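Hypothetical UPF0204 protein AF0625 (Archaeoglobus fulgidus, PDB 1YQE) probably hydrolyses D-aminoacyl-tRNAs to free tRNA and D-amino acids, as a zinc-dependent deacylase that limits the toxicity of these mischarged species. Local coordinates at residues 5-10 and 69-74; 59-64 and 146-151; 189-194 and 210-215; 245-250 and 270-275. One frame throughout, in Å; residues are numbered along the deposited sequence.

Interaction 1. Residues 5-10 and 69-74; sequences MKLVVC and IDFEEI
L7 and I74 meet as neighbours on two parallel strands, 6-11 and 73-81, inside the mixed eight-stranded sheet, and the contact takes in the loop leading into the second strand. Backbone bonds join E72 N to M5 O at 2.8 Å and L7 N to E73 O at 3.0 Å. On the face that carries L7, its CG is anti to the backbone N (chi1 173°), and the CD2 methyl settles over the centre of the F71 ring, 3.5 Å from the centroid. CD1 meets I69 CD1 instead. Further on, V9 CG2 presses against I74 CG2 at a tight 3.5 Å. On the other face, K6 NZ forms a salt bridge with E72 OE2 at 3.1 Å, while K6 CE lies 3.4 Å from E73 OE1, an oxygen hydrogen-bonded to T116. An alanine at K6 would probably leave the E72 carboxylate without its charged mate and I181 O without this donor. A water links M5 N and D70 O at the loop end. Strand 47-51 pairs with the other edge of strand 6-11, L65 of helix 61-65 packs on L7, V9 and F71, and helix 15-24 packs on V8 and C10.

Interaction 2. Residues 59-64 and 146-151; sequences DHIDEK and SEISKP
D59 and E147 cross obliquely with their carboxylate planes 87° apart, and E147 CG lies 3.5 Å from D59 CG. D59 OD2 accepts from E147 N, which comes from above the carboxylate plane, 3.0 Å away in a nearly straight bond, and weakly from S146 N. H60 runs alongside E147, pointing the same way. E147 CB sits 3.6 Å above one face of the imidazole, offset toward the rim, in a CH-pi contact, and the backbones join where H60 N donates to E147 O at 2.8 Å. D62 makes the third link. Its CG lies between the backbone N and the carbonyl carbon (chi1 53°), and OD1 accepts from S149 N at 2.8 Å and K150 N at 3.2 Å, both coming from the same face of the carboxylate. D62 OD2 takes a water, and the D62 and I148 side chains pass each other in opposite directions; I148 CD1 also touches I61 CG2. E147 OE2 leads away from 59-64 and is bonded to S108 OG, and K150 NZ reaches F71 O. Taken as a motif, this is an inverse gamma turn centred on E147, held against the start of helix 61-65, with H60 at the helix N-cap.

Interaction 3. Residues 189-194 and 210-215; sequences NVAVGV and TTFTFG
N189 and F212 fit tightly: the N189 CB sits over the centre of the F212 ring, 3.5 Å from the centroid and 3° off its normal. The ring edge is occupied as well, with A191 CB 3.9 Å from F212 CD2. F214, on the same face, turns its own edge to the backbone of the first strand, CD1 lying 3.8 Å from G193 N. A CB on G193 would come close to F214 CE1, so the absence of a side chain there suits the ring. The backbones add four bonds, from N189 N to T211 O, T213 N to N189 O, A191 N to T213 O and G215 N to A191 O. These are the two parallel strands of a beta-alpha-beta unit, 189-194 and 212-218, joined through helix 201-209; the second is an outermost strand of the four-stranded parallel sheet. F212 also meets Y242 and F279 edge-to-face. An alanine at F212 would probably cost N189 CB the ring face it sits on and A191 CB one of its two ring neighbours, and leave Y242 and F279 without their edge-to-face partner. The other face is plainer: V190 CG2 touches T213 CG2 at 3.8 Å, and T213 OG1 bonds to P114 O. Looser still is the partly exposed end. With N189 CG anti to the carbonyl carbon (chi1 -64°), beside the backbone N, the side chain runs alongside T211, and ND2 gives OG1 only a weak, bent bond, 3.1 Å long at 126°. Just before it, T210 OG1 accepts from F212 N in an ST turn.

Interaction 4. Residues 245-250 and 270-275; sequences IDEKSV and LKSKKV
E247 reaches across to the first turn of helix 272-278, where OE2 accepts from K273 N, 3.0 Å away, with its syn lone pair and OE1 takes the S272 hydroxyl. The chain folds to get there. CG lies between the backbone N and the carbonyl carbon (chi1 60°), and a bend at chi2 (-89°) swings CD toward the helix start. S272 has its OG likewise between the backbone N and the carbonyl carbon, on the side of E247; the modelled distance from OG to OE1 is 2.5 Å, very short for such a bond, and its exact length is doubtful. S272 N adds a weak bond to OE1 at 3.3 Å. The N-terminal end of a helix would probably stabilise the negative charge of E247. S272 N makes its better bond to I245 O, at 3.0 Å, and I245 N in turn donates to L270 O at 3.0 Å. I245 CD1 brushes K271 CG, beyond which the lysine bends at chi3 and leads away. One residue before E247, D246 OD1 accepts from K248 N through its anti lone pair, an Asx turn. I245 and K271 are bridged as parallel neighbours at the C-terminal ends of strands 242-245 and 268-271, which helix 252-265 connects: the contact closes a beta-alpha-beta crossover, with K271 at the N-cap of the helix that follows.

The four contacts fall into two touching pairs. Interactions 1 and 2, with centres 11 Å apart, meet at the start of strand 73-81, which belongs to interaction 1: I74 N probably bonds to P151 O at 2.9 Å, and E72 O packs against P151 CD. Interactions 3 and 4, centres 12 Å apart, belong to the parallel sheet and are joined by a probable bond from D246 N to V194 O at 3.1 Å. Interactions 1 and 4 lie on opposite sides of the chain's centre, 34 Å between centres. The side chains of V9 and D59 are each about 13 Å from the bound pyrophosphate; further along strand 73-81, R79, H80 and S81 line its pocket.

Interaction 1. Residues 5-10 and 69-74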
loop_
_atom_site.group_PDB
_atom_site.type_symbol
_atom_site.label_atom_id
_atom_site.label_comp_id
_atom_site.label_asym_id
_atom_site.label_seq_id
_atom_site.Cartn_x
_atom_site.Cartn_y
_atom_site.Cartn_z
ATOM N N MET A 5 -11.050 14.151 -4.131
ATOM C CA MET A 5 -9.742 14.449 -3.576
ATOM C C MET A 5 -9.142 13.287 -2.803
ATOM O O MET A 5 -9.857 12.426 -2.287
ATOM C CB MET A 5 -9.826 15.682 -2.683
ATOM C CG MET A 5 -10.398 16.884 -3.395
ATOM S SD MET A 5 -10.289 18.356 -2.404
ATOM C CE MET A 5 -8.771 19.051 -3.031
ATOM N N LYS A 6 -7.816 13.275 -2.732
ATOM C CA LYS A 6 -7.089 12.228 -2.033
ATOM C C LYS A 6 -6.706 12.699 -0.637
ATOM O O LYS A 6 -6.437 13.879 -0.419
ATOM C CB LYS A 6 -5.858 11.832 -2.851
ATOM C CG LYS A 6 -6.239 11.335 -4.245
ATOM C CD LYS A 6 -5.045 10.876 -5.054
ATOM C CE LYS A 6 -5.490 10.267 -6.375
ATOM N NZ LYS A 6 -6.091 11.277 -7.286
ATOM N N LEU A 7 -6.691 11.765 0.310
ATOM C CA LEU A 7 -6.381 12.084 1.696
ATOM C C LEU A 7 -5.163 11.351 2.236
ATOM O O LEU A 7 -5.091 10.121 2.182
ATOM C CB LEU A 7 -7.590 11.746 2.577
ATOM C CG LEU A 7 -7.440 11.834 4.099
ATOM C CD1 LEU A 7 -7.125 13.257 4.519
ATOM C CD2 LEU A 7 -8.742 11.367 4.754
ATOM N N VAL A 8 -4.209 12.115 2.753
ATOM C CA VAL A 8 -3.003 11.548 3.350
ATOM C C VAL A 8 -3.265 11.514 4.853
ATOM O O VAL A 8 -3.665 12.516 5.439
ATOM C CB VAL A 8 -1.766 12.418 3.051
ATOM C CG1 VAL A 8 -0.534 11.845 3.760
ATOM C CG2 VAL A 8 -1.531 12.471 1.553
ATOM N N VAL A 9 -3.056 10.356 5.469
ATOM C CA VAL A 9 -3.297 10.189 6.897
ATOM C C VAL A 9 -2.026 9.808 7.638
ATOM O O VAL A 9 -1.302 8.909 7.211
ATOM C CB VAL A 9 -4.342 9.076 7.150
ATOM C CG1 VAL A 9 -4.469 8.805 8.645
ATOM C CG2 VAL A 9 -5.683 9.472 6.556
ATOM N N CYS A 10 -1.765 10.485 8.754
ATOM C CA CYS A 10 -0.587 10.199 9.569
ATOM C C CYS A 10 -0.928 10.197 11.057
ATOM O O CYS A 10 -1.996 10.659 11.465
ATOM C CB CYS A 10 0.524 11.218 9.298
ATOM S SG CYS A 10 0.128 12.929 9.721
ATOM N N ILE A 69 -14.988 15.373 5.716
ATOM C CA ILE A 69 -14.527 15.642 4.353
ATOM C C ILE A 69 -14.757 14.480 3.405
ATOM O O ILE A 69 -14.861 13.330 3.824
ATOM C CB ILE A 69 -13.015 15.970 4.303
ATOM C CG1 ILE A 69 -12.234 14.959 5.148
ATOM C CG2 ILE A 69 -12.777 17.398 4.756
ATOM C CD1 ILE A 69 -10.724 15.026 4.944
ATOM N N ASP A 70 -14.833 14.798 2.117
ATOM C CA ASP A 70 -15.019 13.795 1.075
ATOM C C ASP A 70 -13.664 13.491 0.452
ATOM O O ASP A 70 -12.907 14.405 0.113
ATOM C CB ASP A 70 -15.943 14.317 -0.019
ATOM C CG ASP A 70 -17.397 14.283 0.373
ATOM O OD1 ASP A 70 -17.705 14.054 1.562
ATOM O OD2 ASP A 70 -18.233 14.496 -0.527
ATOM N N PHE A 71 -13.362 12.208 0.303
ATOM C CA PHE A 71 -12.103 11.787 -0.299
ATOM C C PHE A 71 -12.293 10.419 -0.947
ATOM O O PHE A 71 -13.039 9.584 -0.439
ATOM C CB PHE A 71 -10.991 11.767 0.761
ATOM C CG PHE A 71 -11.348 11.010 2.007
ATOM C CD1 PHE A 71 -11.075 9.646 2.111
ATOM C CD2 PHE A 71 -11.962 11.657 3.075
ATOM C CE1 PHE A 71 -11.407 8.937 3.264
ATOM C CE2 PHE A 71 -12.300 10.959 4.234
ATOM C CZ PHE A 71 -12.018 9.593 4.327
ATOM N N GLU A 72 -11.634 10.208 -2.085
ATOM C CA GLU A 72 -11.757 8.956 -2.827
ATOM C C GLU A 72 -10.795 7.864 -2.388
ATOM O O GLU A 72 -10.995 6.695 -2.716
ATOM C CB GLU A 72 -11.576 9.215 -4.325
ATOM C CG GLU A 72 -10.330 10.008 -4.665
ATOM C CD GLU A 72 -10.177 10.254 -6.156
ATOM O OE1 GLU A 72 -11.191 10.193 -6.885
ATOM O OE2 GLU A 72 -9.039 10.522 -6.595
ATOM N N GLU A 73 -9.749 8.237 -1.661
ATOM C CA GLU A 73 -8.791 7.248 -1.194
ATOM C C GLU A 73 -7.899 7.810 -0.104
ATOM O O GLU A 73 -7.837 9.022 0.108
ATOM C CB GLU A 73 -7.915 6.751 -2.352
ATOM C CG GLU A 73 -6.784 7.696 -2.738
ATOM C CD GLU A 73 -5.833 7.082 -3.751
ATOM O OE1 GLU A 73 -6.038 7.273 -4.968
ATOM O OE2 GLU A 73 -4.886 6.392 -3.327
ATOM N N ILE A 74 -7.199 6.911 0.578
ATOM C CA ILE A 74 -6.290 7.285 1.647
ATOM C C ILE A 74 -4.876 6.787 1.390
ATOM O O ILE A 74 -4.670 5.651 0.971
ATOM C CB ILE A 74 -6.735 6.692 3.007
ATOM C CG1 ILE A 74 -8.097 7.257 3.411
ATOM C CG2 ILE A 74 -5.696 7.005 4.082
ATOM C CD1 ILE A 74 -8.670 6.609 4.676
HETATM O O HOH W 1 -13.027 15.496 -2.281
#

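Interaction 2. Residues 59-64 and 146-151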
loop_
_atom_site.group_PDB
_atom_site.type_symbol
_atom_site.label_atom_id
_atom_site.label_comp_id
_atom_site.label_asym_id
_atom_site.label_seq_id
_atom_site.Cartn_x
_atom_site.Cartn_y
_atom_site.Cartn_z
ATOM N N ASP A 59 -8.940 0.845 12.667
ATOM C CA ASP A 59 -10.069 0.256 11.942
ATOM C C ASP A 59 -11.204 1.283 11.846
ATOM O O ASP A 59 -11.480 1.998 12.811
ATOM C CB ASP A 59 -10.585 -0.995 12.671
ATOM C CG ASP A 59 -9.801 -2.258 12.321
ATOM O OD1 ASP A 59 -9.901 -3.249 13.079
ATOM O OD2 ASP A 59 -9.099 -2.277 11.291
ATOM N N HIS A 60 -11.848 1.350 10.682
ATOM C CA HIS A 60 -12.965 2.270 10.445
ATOM C C HIS A 60 -12.611 3.753 10.485
ATOM O O HIS A 60 -13.502 4.604 10.533
ATOM C CB HIS A 60 -14.092 1.998 11.450
ATOM C CG HIS A 60 -14.673 0.623 11.345
ATOM N ND1 HIS A 60 -15.342 0.185 10.224
ATOM C CD2 HIS A 60 -14.654 -0.422 12.205
ATOM C CE1 HIS A 60 -15.709 -1.072 10.396
ATOM N NE2 HIS A 60 -15.302 -1.465 11.590
ATOM N N ILE A 61 -11.324 4.081 10.447
ATOM C CA ILE A 61 -10.943 5.485 10.496
ATOM C C ILE A 61 -11.410 6.247 9.256
ATOM O O ILE A 61 -11.593 7.465 9.306
ATOM C CB ILE A 61 -9.421 5.652 10.667
ATOM C CG1 ILE A 61 -9.113 7.097 11.075
ATOM C CG2 ILE A 61 -8.696 5.277 9.379
ATOM C CD1 ILE A 61 -7.664 7.346 11.401
ATOM N N ASP A 62 -11.612 5.539 8.148
ATOM C CA ASP A 62 -12.078 6.194 6.931
ATOM C C ASP A 62 -13.508 6.693 7.124
ATOM O O ASP A 62 -13.859 7.781 6.656
ATOM C CB ASP A 62 -12.015 5.251 5.721
ATOM C CG ASP A 62 -12.720 3.927 5.962
ATOM O OD1 ASP A 62 -13.144 3.293 4.970
ATOM O OD2 ASP A 62 -12.840 3.513 7.137
ATOM N N GLU A 63 -14.326 5.901 7.818
ATOM C CA GLU A 63 -15.713 6.274 8.084
ATOM C C GLU A 63 -15.753 7.490 9.000
ATOM O O GLU A 63 -16.579 8.385 8.821
ATOM C CB GLU A 63 -16.473 5.127 8.759
ATOM C CG GLU A 63 -16.470 3.813 7.999
ATOM C CD GLU A 63 -17.283 2.736 8.699
ATOM O OE1 GLU A 63 -17.157 2.595 9.936
ATOM O OE2 GLU A 63 -18.045 2.024 8.009
ATOM N N LYS A 64 -14.862 7.507 9.989
ATOM C CA LYS A 64 -14.782 8.607 10.944
ATOM C C LYS A 64 -14.394 9.920 10.265
ATOM O O LYS A 64 -14.997 10.967 10.515
ATOM C CB LYS A 64 -13.760 8.278 12.033
ATOM C CG LYS A 64 -14.101 7.034 12.834
ATOM C CD LYS A 64 -13.018 6.699 13.838
ATOM C CE LYS A 64 -13.393 5.458 14.634
ATOM N NZ LYS A 64 -12.365 5.119 15.654
ATOM N N SER A 146 -7.644 -3.495 9.116
ATOM C CA SER A 146 -8.285 -4.310 8.096
ATOM C C SER A 146 -9.638 -3.746 7.685
ATOM O O SER A 146 -10.099 -3.976 6.568
ATOM C CB SER A 146 -8.471 -5.740 8.599
ATOM O OG SER A 146 -9.298 -5.754 9.743
ATOM N N GLU A 147 -10.264 -2.998 8.588
ATOM C CA GLU A 147 -11.581 -2.445 8.317
ATOM C C GLU A 147 -11.554 -1.070 7.659
ATOM O O GLU A 147 -11.936 -0.074 8.264
ATOM C CB GLU A 147 -12.390 -2.399 9.613
ATOM C CG GLU A 147 -12.317 -3.697 10.418
ATOM C CD GLU A 147 -12.652 -4.934 9.599
ATOM O OE1 GLU A 147 -13.799 -5.051 9.123
ATOM O OE2 GLU A 147 -11.769 -5.798 9.430
ATOM N N ILE A 148 -11.094 -1.031 6.413
ATOM C CA ILE A 148 -11.026 0.205 5.638
ATOM C C ILE A 148 -11.713 -0.089 4.309
ATOM O O ILE A 148 -11.304 -0.996 3.586
ATOM C CB ILE A 148 -9.566 0.634 5.366
ATOM C CG1 ILE A 148 -8.816 0.831 6.691
ATOM C CG2 ILE A 148 -9.549 1.921 4.542
ATOM C CD1 ILE A 148 -9.353 1.962 7.576
ATOM N N SER A 149 -12.766 0.666 4.002
ATOM C CA SER A 149 -13.528 0.474 2.770
ATOM C C SER A 149 -13.052 1.365 1.636
ATOM O O SER A 149 -13.217 1.032 0.462
ATOM C CB SER A 149 -15.016 0.744 3.016
ATOM O OG SER A 149 -15.566 -0.247 3.856
ATOM N N LYS A 150 -12.495 2.515 1.982
ATOM C CA LYS A 150 -11.984 3.423 0.963
ATOM C C LYS A 150 -10.678 2.834 0.450
ATOM O O LYS A 150 -9.949 2.196 1.205
ATOM C CB LYS A 150 -11.715 4.807 1.565
ATOM C CG LYS A 150 -12.944 5.694 1.698
ATOM C CD LYS A 150 -13.370 6.253 0.352
ATOM C CE LYS A 150 -14.700 6.997 0.454
ATOM N NZ LYS A 150 -14.642 8.088 1.456
ATOM N N PRO A 151 -10.373 3.018 -0.847
ATOM C CA PRO A 151 -9.114 2.470 -1.362
ATOM C C PRO A 151 -7.958 3.038 -0.533
ATOM O O PRO A 151 -7.968 4.212 -0.170
ATOM C CB PRO A 151 -9.093 2.966 -2.806
ATOM C CG PRO A 151 -10.565 2.968 -3.169
ATOM C CD PRO A 151 -11.199 3.578 -1.935
HETATM O O HOH W 2 -14.812 1.311 7.211
#

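Interaction 3. Residues 189-194 and 210-215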
loop_
_atom_site.group_PDB
_atom_site.type_symbol
_atom_site.label_atom_id
_atom_site.label_comp_id
_atom_site.label_asym_id
_atom_site.label_seq_id
_atom_site.Cartn_x
_atom_site.Cartn_y
_atom_site.Cartn_z
ATOM N N ASN A 189 -2.405 -2.771 -15.273
ATOM C CA ASN A 189 -2.971 -4.106 -15.089
ATOM C C ASN A 189 -2.883 -4.401 -13.591
ATOM O O ASN A 189 -1.838 -4.181 -12.973
ATOM C CB ASN A 189 -2.163 -5.126 -15.893
ATOM C CG ASN A 189 -2.242 -4.874 -17.388
ATOM O OD1 ASN A 189 -3.327 -4.879 -17.967
ATOM N ND2 ASN A 189 -1.094 -4.644 -18.020
ATOM N N VAL A 190 -3.975 -4.891 -13.010
ATOM C CA VAL A 190 -4.024 -5.158 -11.576
ATOM C C VAL A 190 -4.026 -6.642 -11.231
ATOM O O VAL A 190 -4.793 -7.424 -11.789
ATOM C CB VAL A 190 -5.280 -4.520 -10.934
ATOM C CG1 VAL A 190 -5.234 -4.685 -9.415
ATOM C CG2 VAL A 190 -5.377 -3.050 -11.312
ATOM N N ALA A 191 -3.169 -7.026 -10.295
ATOM C CA ALA A 191 -3.106 -8.418 -9.887
ATOM C C ALA A 191 -3.038 -8.576 -8.379
ATOM O O ALA A 191 -2.720 -7.641 -7.652
ATOM C CB ALA A 191 -1.887 -9.083 -10.509
ATOM N N VAL A 192 -3.387 -9.772 -7.919
ATOM C CA VAL A 192 -3.260 -10.114 -6.521
ATOM C C VAL A 192 -2.067 -11.059 -6.630
ATOM O O VAL A 192 -2.019 -11.883 -7.537
ATOM C CB VAL A 192 -4.480 -10.890 -5.987
ATOM C CG1 VAL A 192 -4.099 -11.609 -4.701
ATOM C CG2 VAL A 192 -5.627 -9.928 -5.705
ATOM N N GLY A 193 -1.097 -10.933 -5.737
ATOM C CA GLY A 193 0.062 -11.804 -5.821
ATOM C C GLY A 193 0.039 -12.874 -4.756
ATOM O O GLY A 193 -0.428 -12.637 -3.643
ATOM N N VAL A 194 0.548 -14.052 -5.098
ATOM C CA VAL A 194 0.583 -15.172 -4.170
ATOM C C VAL A 194 1.967 -15.816 -4.194
ATOM O O VAL A 194 2.426 -16.287 -5.234
ATOM C CB VAL A 194 -0.477 -16.243 -4.538
ATOM C CG1 VAL A 194 -0.349 -17.454 -3.616
ATOM C CG2 VAL A 194 -1.885 -15.649 -4.415
ATOM N N THR A 210 7.325 -3.228 -14.892
ATOM C CA THR A 210 6.272 -3.670 -15.798
ATOM C C THR A 210 5.032 -2.772 -15.772
ATOM O O THR A 210 5.006 -1.751 -15.094
ATOM C CB THR A 210 5.842 -5.120 -15.482
ATOM O OG1 THR A 210 5.144 -5.150 -14.233
ATOM C CG2 THR A 210 7.065 -6.037 -15.393
ATOM N N THR A 211 4.010 -3.162 -16.528
ATOM C CA THR A 211 2.768 -2.402 -16.594
ATOM C C THR A 211 1.773 -2.974 -15.582
ATOM O O THR A 211 0.580 -2.689 -15.640
ATOM C CB THR A 211 2.143 -2.482 -18.000
ATOM O OG1 THR A 211 1.930 -3.858 -18.345
ATOM C CG2 THR A 211 3.078 -1.842 -19.042
ATOM N N PHE A 212 2.283 -3.781 -14.658
ATOM C CA PHE A 212 1.446 -4.404 -13.641
ATOM C C PHE A 212 1.588 -3.770 -12.271
ATOM O O PHE A 212 2.667 -3.317 -11.879
ATOM C CB PHE A 212 1.784 -5.891 -13.500
ATOM C CG PHE A 212 0.847 -6.805 -14.228
ATOM C CD1 PHE A 212 1.053 -7.117 -15.569
ATOM C CD2 PHE A 212 -0.236 -7.374 -13.561
ATOM C CE1 PHE A 212 0.199 -7.988 -16.240
ATOM C CE2 PHE A 212 -1.100 -8.250 -14.222
ATOM C CZ PHE A 212 -0.880 -8.558 -15.567
ATOM N N THR A 213 0.483 -3.749 -11.539
ATOM C CA THR A 213 0.485 -3.232 -10.187
ATOM C C THR A 213 -0.220 -4.307 -9.380
ATOM O O THR A 213 -0.761 -5.251 -9.949
ATOM C CB THR A 213 -0.279 -1.901 -10.057
ATOM O OG1 THR A 213 -0.134 -1.416 -8.717
ATOM C CG2 THR A 213 -1.775 -2.081 -10.361
ATOM N N PHE A 214 -0.200 -4.166 -8.061
ATOM C CA PHE A 214 -0.822 -5.144 -7.180
ATOM C C PHE A 214 -1.803 -4.496 -6.228
ATOM O O PHE A 214 -1.720 -3.303 -5.942
ATOM C CB PHE A 214 0.246 -5.854 -6.340
ATOM C CG PHE A 214 1.157 -6.744 -7.133
ATOM C CD1 PHE A 214 0.824 -8.074 -7.358
ATOM C CD2 PHE A 214 2.330 -6.243 -7.685
ATOM C CE1 PHE A 214 1.643 -8.899 -8.127
ATOM C CE2 PHE A 214 3.159 -7.054 -8.456
ATOM C CZ PHE A 214 2.817 -8.387 -8.680
ATOM N N GLY A 215 -2.749 -5.304 -5.764
ATOM C CA GLY A 215 -3.703 -4.852 -4.777
ATOM C C GLY A 215 -3.159 -5.506 -3.518
ATOM O O GLY A 215 -2.430 -4.887 -2.744
#

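Interaction 4. Residues 245-250 and 270-275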
loop_
_atom_site.group_PDB
_atom_site.type_symbol
_atom_site.label_atom_id
_atom_site.label_comp_id
_atom_site.label_asym_id
_atom_site.label_seq_id
_atom_site.Cartn_x
_atom_site.Cartn_y
_atom_site.Cartn_z
ATOM N N ILE A 245 1.694 -15.559 -9.610
ATOM C CA ILE A 245 2.307 -16.450 -8.636
ATOM C C ILE A 245 3.826 -16.397 -8.715
ATOM O O ILE A 245 4.401 -16.184 -9.786
ATOM C CB ILE A 245 1.873 -17.925 -8.845
ATOM C CG1 ILE A 245 2.199 -18.366 -10.275
ATOM C CG2 ILE A 245 0.388 -18.088 -8.533
ATOM C CD1 ILE A 245 1.968 -19.842 -10.530
ATOM N N ASP A 246 4.465 -16.562 -7.565
ATOM C CA ASP A 246 5.919 -16.592 -7.497
ATOM C C ASP A 246 6.168 -18.086 -7.682
ATOM O O ASP A 246 6.188 -18.841 -6.711
ATOM C CB ASP A 246 6.399 -16.133 -6.117
ATOM C CG ASP A 246 7.913 -16.135 -5.992
ATOM O OD1 ASP A 246 8.556 -17.027 -6.580
ATOM O OD2 ASP A 246 8.458 -15.256 -5.293
ATOM N N GLU A 247 6.329 -18.499 -8.937
ATOM C CA GLU A 247 6.517 -19.905 -9.283
ATOM C C GLU A 247 7.571 -20.676 -8.494
ATOM O O GLU A 247 7.545 -21.905 -8.459
ATOM C CB GLU A 247 6.785 -20.053 -10.793
ATOM C CG GLU A 247 8.008 -19.324 -11.329
ATOM C CD GLU A 247 7.709 -17.900 -11.760
ATOM O OE1 GLU A 247 7.378 -17.064 -10.893
ATOM O OE2 GLU A 247 7.803 -17.618 -12.972
ATOM N N LYS A 248 8.487 -19.965 -7.850
ATOM C CA LYS A 248 9.527 -20.628 -7.072
ATOM C C LYS A 248 9.124 -20.721 -5.603
ATOM O O LYS A 248 9.767 -21.414 -4.812
ATOM C CB LYS A 248 10.851 -19.867 -7.210
ATOM C CG LYS A 248 11.990 -20.451 -6.386
ATOM C CD LYS A 248 13.321 -19.764 -6.668
ATOM C CE LYS A 248 13.801 -20.028 -8.089
ATOM N NZ LYS A 248 15.170 -19.489 -8.316
ATOM N N SER A 249 8.042 -20.034 -5.250
ATOM C CA SER A 249 7.561 -20.014 -3.874
ATOM C C SER A 249 6.314 -20.869 -3.656
ATOM O O SER A 249 6.214 -21.587 -2.662
ATOM C CB SER A 249 7.277 -18.567 -3.454
ATOM O OG SER A 249 6.870 -18.488 -2.102
ATOM N N VAL A 250 5.367 -20.793 -4.586
ATOM C CA VAL A 250 4.128 -21.552 -4.467
ATOM C C VAL A 250 4.315 -23.060 -4.648
ATOM O O VAL A 250 5.116 -23.507 -5.471
ATOM C CB VAL A 250 3.075 -21.073 -5.496
ATOM C CG1 VAL A 250 2.851 -19.568 -5.357
ATOM C CG2 VAL A 250 3.525 -21.424 -6.907
ATOM N N LEU A 270 -0.952 -15.902 -13.968
ATOM C CA LEU A 270 0.309 -15.706 -14.683
ATOM C C LEU A 270 1.534 -15.922 -13.789
ATOM O O LEU A 270 1.541 -15.533 -12.618
ATOM C CB LEU A 270 0.378 -14.287 -15.260
ATOM C CG LEU A 270 -0.542 -13.919 -16.424
ATOM C CD1 LEU A 270 -0.359 -12.444 -16.760
ATOM C CD2 LEU A 270 -0.224 -14.789 -17.635
ATOM N N LYS A 271 2.572 -16.542 -14.343
ATOM C CA LYS A 271 3.802 -16.765 -13.586
ATOM C C LYS A 271 4.590 -15.454 -13.598
ATOM O O LYS A 271 4.597 -14.751 -14.602
ATOM C CB LYS A 271 4.613 -17.910 -14.209
ATOM C CG LYS A 271 3.895 -19.251 -14.095
ATOM C CD LYS A 271 4.810 -20.452 -14.307
ATOM C CE LYS A 271 5.168 -20.666 -15.766
ATOM N NZ LYS A 271 5.895 -21.968 -15.940
ATOM N N SER A 272 5.238 -15.128 -12.481
ATOM C CA SER A 272 5.986 -13.878 -12.354
ATOM C C SER A 272 7.037 -13.660 -13.438
ATOM O O SER A 272 7.269 -12.525 -13.860
ATOM C CB SER A 272 6.657 -13.792 -10.978
ATOM O OG SER A 272 7.795 -14.635 -10.902
ATOM N N LYS A 273 7.675 -14.739 -13.884
ATOM C CA LYS A 273 8.696 -14.629 -14.920
ATOM C C LYS A 273 8.073 -14.185 -16.238
ATOM O O LYS A 273 8.655 -13.388 -16.970
ATOM C CB LYS A 273 9.417 -15.970 -15.108
ATOM C CG LYS A 273 10.489 -15.941 -16.192
ATOM C CD LYS A 273 11.172 -17.290 -16.350
ATOM C CE LYS A 273 12.249 -17.219 -17.422
ATOM N NZ LYS A 273 13.256 -16.168 -17.104
ATOM N N LYS A 274 6.882 -14.699 -16.537
ATOM C CA LYS A 274 6.191 -14.336 -17.769
ATOM C C LYS A 274 5.776 -12.866 -17.730
ATOM O O LYS A 274 5.862 -12.163 -18.740
ATOM C CB LYS A 274 4.963 -15.230 -17.975
ATOM C CG LYS A 274 4.212 -14.975 -19.276
ATOM C CD LYS A 274 3.208 -16.086 -19.558
ATOM C CE LYS A 274 2.448 -15.841 -20.854
ATOM N NZ LYS A 274 1.624 -14.600 -20.798
ATOM N N VAL A 275 5.331 -12.405 -16.563
ATOM C CA VAL A 275 4.920 -11.014 -16.398
ATOM C C VAL A 275 6.110 -10.083 -16.624
ATOM O O VAL A 275 6.015 -9.101 -17.364
ATOM C CB VAL A 275 4.352 -10.756 -14.980
ATOM C CG1 VAL A 275 4.069 -9.265 -14.788
ATOM C CG2 VAL A 275 3.082 -11.564 -14.778
#